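PDB 2OBL: EscN from Escherichia coli O127:H6, which belongs to the type III secretion system relatives of the ATP synthase alpha and beta subunits and has a P-loop NTPase-type domain. Local coordinates for residues Arg136-Ala148 and Met166-Val179. The protein carries 1 engineered substitution. Numbering follows the deposited sequence.
With ACT (acetate ion), chain C; IMD (imidazole), chain D.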
loop_
_atom_site.group_PDB
_atom_site.type_symbol
_atom_site.label_atom_id
_atom_site.label_comp_id
_atom_site.label_asym_id
_atom_site.label_seq_id
_atom_site.Cartn_x
_atom_site.Cartn_y
_atom_site.Cartn_z
ATOM N N ARG A 136 -18.159 1.920 -14.764
ATOM C CA ARG A 136 -19.195 1.404 -13.888
ATOM C C ARG A 136 -19.850 2.550 -13.116
ATOM O O ARG A 136 -19.235 3.604 -12.919
ATOM C CB ARG A 136 -18.609 0.366 -12.925
ATOM C CG ARG A 136 -17.993 -0.853 -13.604
ATOM C CD ARG A 136 -18.952 -1.478 -14.628
ATOM N NE ARG A 136 -20.262 -1.782 -14.049
ATOM C CZ ARG A 136 -21.411 -1.727 -14.726
ATOM N NH1 ARG A 136 -21.421 -1.362 -16.002
ATOM N NH2 ARG A 136 -22.555 -2.023 -14.120
ATOM N N PRO A 137 -21.099 2.353 -12.673
ATOM C CA PRO A 137 -21.776 3.401 -11.906
ATOM C C PRO A 137 -21.043 3.748 -10.613
ATOM O O PRO A 137 -20.350 2.898 -10.043
ATOM C CB PRO A 137 -23.134 2.771 -11.580
ATOM C CG PRO A 137 -23.340 1.755 -12.672
ATOM C CD PRO A 137 -21.973 1.179 -12.882
ATOM N N ALA A 138 -21.222 4.982 -10.148
ATOM C CA ALA A 138 -20.555 5.438 -8.942
ATOM C C ALA A 138 -20.882 4.521 -7.763
ATOM O O ALA A 138 -20.004 4.186 -6.984
ATOM C CB ALA A 138 -20.912 6.888 -8.636
ATOM N N LEU A 139 -22.140 4.097 -7.642
ATOM C CA LEU A 139 -22.536 3.214 -6.538
ATOM C C LEU A 139 -21.706 1.935 -6.490
ATOM O O LEU A 139 -21.299 1.484 -5.415
ATOM C CB LEU A 139 -24.031 2.864 -6.620
ATOM C CG LEU A 139 -24.622 2.174 -5.381
ATOM C CD1 LEU A 139 -24.532 3.070 -4.165
ATOM C CD2 LEU A 139 -26.067 1.764 -5.620
ATOM N N GLU A 140 -21.456 1.346 -7.654
ATOM C CA GLU A 140 -20.641 0.157 -7.721
ATOM C C GLU A 140 -19.182 0.431 -7.343
ATOM O O GLU A 140 -18.577 -0.345 -6.625
ATOM C CB GLU A 140 -20.725 -0.477 -9.107
ATOM C CG GLU A 140 -20.479 -1.959 -9.075
ATOM C CD GLU A 140 -20.315 -2.543 -10.446
ATOM O OE1 GLU A 140 -20.835 -1.961 -11.410
ATOM O OE2 GLU A 140 -19.659 -3.588 -10.552
ATOM N N ARG A 141 -18.616 1.527 -7.842
ATOM C CA ARG A 141 -17.230 1.889 -7.502
ATOM C C ARG A 141 -17.049 2.195 -5.999
ATOM O O ARG A 141 -16.005 1.878 -5.390
ATOM C CB ARG A 141 -16.753 3.057 -8.364
ATOM C CG ARG A 141 -16.528 2.677 -9.842
ATOM C CD ARG A 141 -16.071 3.875 -10.683
ATOM N NE ARG A 141 -17.206 4.650 -11.191
ATOM C CZ ARG A 141 -17.489 5.906 -10.849
ATOM N NH1 ARG A 141 -16.712 6.584 -10.004
ATOM N NH2 ARG A 141 -18.554 6.508 -11.378
ATOM N N MET A 142 -18.055 2.816 -5.398
ATOM C CA MET A 142 -18.026 3.032 -3.957
ATOM C C MET A 142 -18.129 1.709 -3.195
ATOM O O MET A 142 -17.377 1.466 -2.245
ATOM C CB MET A 142 -19.163 3.950 -3.535
ATOM C CG MET A 142 -19.274 4.109 -2.032
ATOM S SD MET A 142 -20.698 5.101 -1.619
ATOM C CE MET A 142 -20.395 5.385 0.128
ATOM N N LYS A 143 -19.066 0.852 -3.602
ATOM C CA LYS A 143 -19.298 -0.398 -2.864
ATOM C C LYS A 143 -18.094 -1.333 -2.917
ATOM O O LYS A 143 -17.875 -2.141 -2.002
ATOM C CB LYS A 143 -20.579 -1.102 -3.354
ATOM C CG LYS A 143 -21.871 -0.450 -2.844
ATOM C CD LYS A 143 -23.107 -0.984 -3.576
ATOM C CE LYS A 143 -24.400 -0.455 -2.941
ATOM N NZ LYS A 143 -25.588 -1.303 -3.325
ATOM N N ALA A 144 -17.287 -1.211 -3.971
ATOM C CA ALA A 144 -16.116 -2.091 -4.128
ATOM C C ALA A 144 -15.200 -2.052 -2.912
ATOM O O ALA A 144 -14.632 -3.064 -2.538
ATOM C CB ALA A 144 -15.323 -1.754 -5.395
ATOM N N ALA A 145 -15.049 -0.876 -2.303
ATOM C CA ALA A 145 -14.194 -0.732 -1.146
ATOM C C ALA A 145 -14.722 -1.571 0.034
ATOM O O ALA A 145 -13.951 -2.183 0.776
ATOM C CB ALA A 145 -14.109 0.726 -0.744
ATOM N N PHE A 146 -16.034 -1.566 0.208
ATOM C CA PHE A 146 -16.665 -2.313 1.301
ATOM C C PHE A 146 -16.669 -3.799 0.989
ATOM O O PHE A 146 -16.403 -4.619 1.856
ATOM C CB PHE A 146 -18.081 -1.795 1.544
ATOM C CG PHE A 146 -18.121 -0.388 2.062
ATOM C CD1 PHE A 146 -18.182 -0.147 3.432
ATOM C CD2 PHE A 146 -18.100 0.695 1.185
ATOM C CE1 PHE A 146 -18.208 1.156 3.930
ATOM C CE2 PHE A 146 -18.115 2.000 1.668
ATOM C CZ PHE A 146 -18.171 2.231 3.042
ATOM N N THR A 147 -16.958 -4.146 -0.258
ATOM C CA THR A 147 -16.912 -5.545 -0.686
ATOM C C THR A 147 -15.539 -6.162 -0.422
ATOM O O THR A 147 -15.424 -7.238 0.182
ATOM C CB THR A 147 -17.237 -5.651 -2.179
ATOM O OG1 THR A 147 -18.627 -5.351 -2.372
ATOM C CG2 THR A 147 -16.905 -7.041 -2.720
ATOM N N ALA A 148 -14.497 -5.462 -0.847
ATOM C CA ALA A 148 -13.132 -5.910 -0.606
ATOM C C ALA A 148 -12.859 -6.083 0.888
ATOM O O ALA A 148 -12.294 -7.082 1.314
ATOM C CB ALA A 148 -12.147 -4.917 -1.222
ATOM N N MET A 166 -5.971 -1.590 -1.667
ATOM C CA MET A 166 -7.006 -0.808 -2.315
ATOM C C MET A 166 -6.374 0.273 -3.176
ATOM O O MET A 166 -5.764 1.205 -2.661
ATOM C CB MET A 166 -7.928 -0.179 -1.277
ATOM C CG MET A 166 -9.001 0.680 -1.939
ATOM S SD MET A 166 -10.134 1.456 -0.783
ATOM C CE MET A 166 -10.512 0.075 0.262
ATOM N N ASP A 167 -6.521 0.133 -4.489
ATOM C CA ASP A 167 -5.972 1.086 -5.445
ATOM C C ASP A 167 -7.181 1.622 -6.220
ATOM O O ASP A 167 -7.592 1.000 -7.202
ATOM C CB ASP A 167 -4.990 0.348 -6.385
ATOM C CG ASP A 167 -4.200 1.287 -7.307
ATOM O OD1 ASP A 167 -3.928 2.450 -6.945
ATOM O OD2 ASP A 167 -3.835 0.851 -8.422
ATOM N N SER A 168 -7.764 2.749 -5.799
ATOM C CA SER A 168 -7.207 3.665 -4.802
ATOM C C SER A 168 -8.290 4.189 -3.876
ATOM O O SER A 168 -9.467 4.208 -4.240
ATOM C CB SER A 168 -6.620 4.881 -5.528
ATOM O OG SER A 168 -7.633 5.538 -6.303
ATOM N N VAL A 169 -7.897 4.651 -2.692
ATOM C CA VAL A 169 -8.868 5.296 -1.828
ATOM C C VAL A 169 -9.326 6.597 -2.491
ATOM O O VAL A 169 -10.458 7.028 -2.296
ATOM C CB VAL A 169 -8.338 5.486 -0.381
ATOM C CG1 VAL A 169 -7.206 6.502 -0.321
ATOM C CG2 VAL A 169 -9.493 5.873 0.555
ATOM N N THR A 170 -8.442 7.205 -3.291
ATOM C CA THR A 170 -8.795 8.432 -4.017
ATOM C C THR A 170 -10.013 8.242 -4.925
ATOM O O THR A 170 -10.948 9.043 -4.907
ATOM C CB THR A 170 -7.604 8.905 -4.862
ATOM O OG1 THR A 170 -6.507 9.203 -3.988
ATOM C CG2 THR A 170 -7.985 10.148 -5.689
ATOM N N ARG A 171 -10.003 7.183 -5.728
ATOM C CA ARG A 171 -11.113 6.969 -6.669
ATOM C C ARG A 171 -12.331 6.379 -5.989
ATOM O O ARG A 171 -13.472 6.627 -6.423
ATOM C CB ARG A 171 -10.663 6.153 -7.882
ATOM C CG ARG A 171 -9.659 6.921 -8.750
ATOM C CD ARG A 171 -9.523 6.308 -10.136
ATOM N NE ARG A 171 -8.324 6.774 -10.837
ATOM C CZ ARG A 171 -8.318 7.779 -11.700
ATOM N NH1 ARG A 171 -9.448 8.424 -11.969
ATOM N NH2 ARG A 171 -7.184 8.129 -12.310
ATOM N N TYR A 172 -12.107 5.645 -4.898
ATOM C CA TYR A 172 -13.209 5.239 -4.043
ATOM C C TYR A 172 -13.936 6.492 -3.555
ATOM O O TYR A 172 -15.171 6.561 -3.585
ATOM C CB TYR A 172 -12.736 4.459 -2.802
ATOM C CG TYR A 172 -13.733 4.634 -1.680
ATOM C CD1 TYR A 172 -14.909 3.887 -1.649
ATOM C CD2 TYR A 172 -13.538 5.590 -0.681
ATOM C CE1 TYR A 172 -15.851 4.078 -0.662
ATOM C CE2 TYR A 172 -14.475 5.783 0.315
ATOM C CZ TYR A 172 -15.637 5.024 0.315
ATOM O OH TYR A 172 -16.575 5.216 1.300
ATOM N N ALA A 173 -13.162 7.467 -3.085
ATOM C CA ALA A 173 -13.742 8.695 -2.500
ATOM C C ALA A 173 -14.501 9.524 -3.534
ATOM O O ALA A 173 -15.532 10.133 -3.224
ATOM C CB ALA A 173 -12.661 9.530 -1.824
ATOM N N ARG A 174 -13.991 9.561 -4.761
ATOM C CA ARG A 174 -14.666 10.301 -5.815
ATOM C C ARG A 174 -15.996 9.620 -6.140
ATOM O O ARG A 174 -16.993 10.293 -6.374
ATOM C CB ARG A 174 -13.794 10.394 -7.062
ATOM C CG ARG A 174 -12.586 11.313 -6.866
ATOM C CD ARG A 174 -11.667 11.203 -8.068
ATOM N NE ARG A 174 -10.442 11.969 -7.873
ATOM C CZ ARG A 174 -9.407 11.923 -8.706
ATOM N NH1 ARG A 174 -9.464 11.150 -9.789
ATOM N NH2 ARG A 174 -8.326 12.658 -8.470
ATOM N N ALA A 175 -16.008 8.294 -6.142
ATOM C CA ALA A 175 -17.266 7.556 -6.345
ATOM C C ALA A 175 -18.231 7.836 -5.185
ATOM O O ALA A 175 -19.399 8.137 -5.399
ATOM C CB ALA A 175 -16.996 6.049 -6.479
ATOM N N ALA A 176 -17.732 7.739 -3.956
ATOM C CA ALA A 176 -18.567 7.972 -2.781
ATOM C C ALA A 176 -19.096 9.412 -2.747
ATOM O O ALA A 176 -20.227 9.672 -2.262
ATOM C CB ALA A 176 -17.772 7.643 -1.508
ATOM N N ARG A 177 -18.290 10.344 -3.259
ATOM C CA ARG A 177 -18.702 11.746 -3.386
ATOM C C ARG A 177 -19.939 11.836 -4.283
ATOM O O ARG A 177 -20.926 12.476 -3.929
ATOM C CB ARG A 177 -17.560 12.591 -3.985
ATOM C CG ARG A 177 -17.932 14.035 -4.360
ATOM C CD ARG A 177 -16.861 14.603 -5.319
ATOM N NE ARG A 177 -16.854 13.857 -6.577
ATOM C CZ ARG A 177 -15.847 13.832 -7.446
ATOM N NH1 ARG A 177 -14.741 14.542 -7.212
ATOM N NH2 ARG A 177 -15.959 13.105 -8.572
ATOM N N ASP A 178 -19.852 11.215 -5.451
ATOM C CA ASP A 178 -20.892 11.322 -6.441
ATOM C C ASP A 178 -22.175 10.680 -5.926
ATOM O O ASP A 178 -23.252 11.225 -6.130
ATOM C CB ASP A 178 -20.437 10.734 -7.768
ATOM C CG ASP A 178 -19.357 11.579 -8.417
ATOM O OD1 ASP A 178 -19.199 12.740 -7.993
ATOM O OD2 ASP A 178 -18.690 11.094 -9.348
ATOM N N VAL A 179 -22.045 9.567 -5.211
ATOM C CA VAL A 179 -23.208 8.917 -4.556
ATOM C C VAL A 179 -23.829 9.835 -3.511
ATOM O O VAL A 179 -25.052 10.033 -3.487
ATOM C CB VAL A 179 -22.807 7.583 -3.888
ATOM C CG1 VAL A 179 -23.990 6.981 -3.066
ATOM C CG2 VAL A 179 -22.321 6.598 -4.947
HETATM C C ACT C . -12.840 13.805 -10.099
HETATM O O ACT C . -12.872 14.527 -9.078
HETATM O OXT ACT C . -13.905 13.208 -10.417
HETATM C CH3 ACT C . -11.577 13.674 -10.902
HETATM N N1 IMD D . -7.416 -0.145 -11.402
HETATM C C2 IMD D . -6.963 0.264 -10.197
HETATM N N3 IMD D . -5.616 0.096 -10.182
HETATM C C4 IMD D . -5.223 -0.421 -11.375
HETATM C C5 IMD D . -6.365 -0.579 -12.145
HETATM O O HOH W 1 -14.084 6.120 -8.979
HETATM O O HOH W 2 -16.571 9.335 -9.506
HETATM O O HOH W 3 -19.566 9.219 -11.258
#
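M142 drops as a knob into a hole made by Y172, A175, A176 and V179, and round it helices 138-148 and 169-179 pack at -129°, their axes 7.8 Å apart at closest approach. With CG anti to the backbone N (chi1 174°) and the rest of the chain stretched out, its thioether runs along A176: SD lies 3.8 Å from A176 CA, CE against A176 CB, and V179 CB also packs against SD. Small residues let the backbones come this close; the CB of A175 lies 3.5 Å from R141 CB and also touches M142 N.

Toward the start of helix 169-179, the Y172 ring presents its CD1-CE1 edge to the other helix. M142 O lies in the ring plane, 3.4 Å from CE1, while A145 CB presses obliquely on CD1 at the same distance. Next to it, F146 brings CE2 to Y172 OH, which is hydrogen-bonded with S199 OG. M166 lays CE on A145 CB.

No direct hydrogen bond crosses the contact; the polar link runs through water. R141 turns at chi3 (-87°), and its NE makes a nearly straight 2.9 Å bond to R136 O, which helps fix the guanidinium plane. In that plane three waters accept from NH1 and NH2: one passes on to R171 O, the other two to D178 OD2. R177 salt-bridges D178 directly (NE to OD1, 3.0 Å), while R141 reaches it only through water.

This is neighbouring-helix packing in the P-loop NTPase-like domain: strand 161-167 links the two helices within the largely parallel sheet, strand 127-132 backs A144, and helix 194-204 meets F146, Y172 and A176.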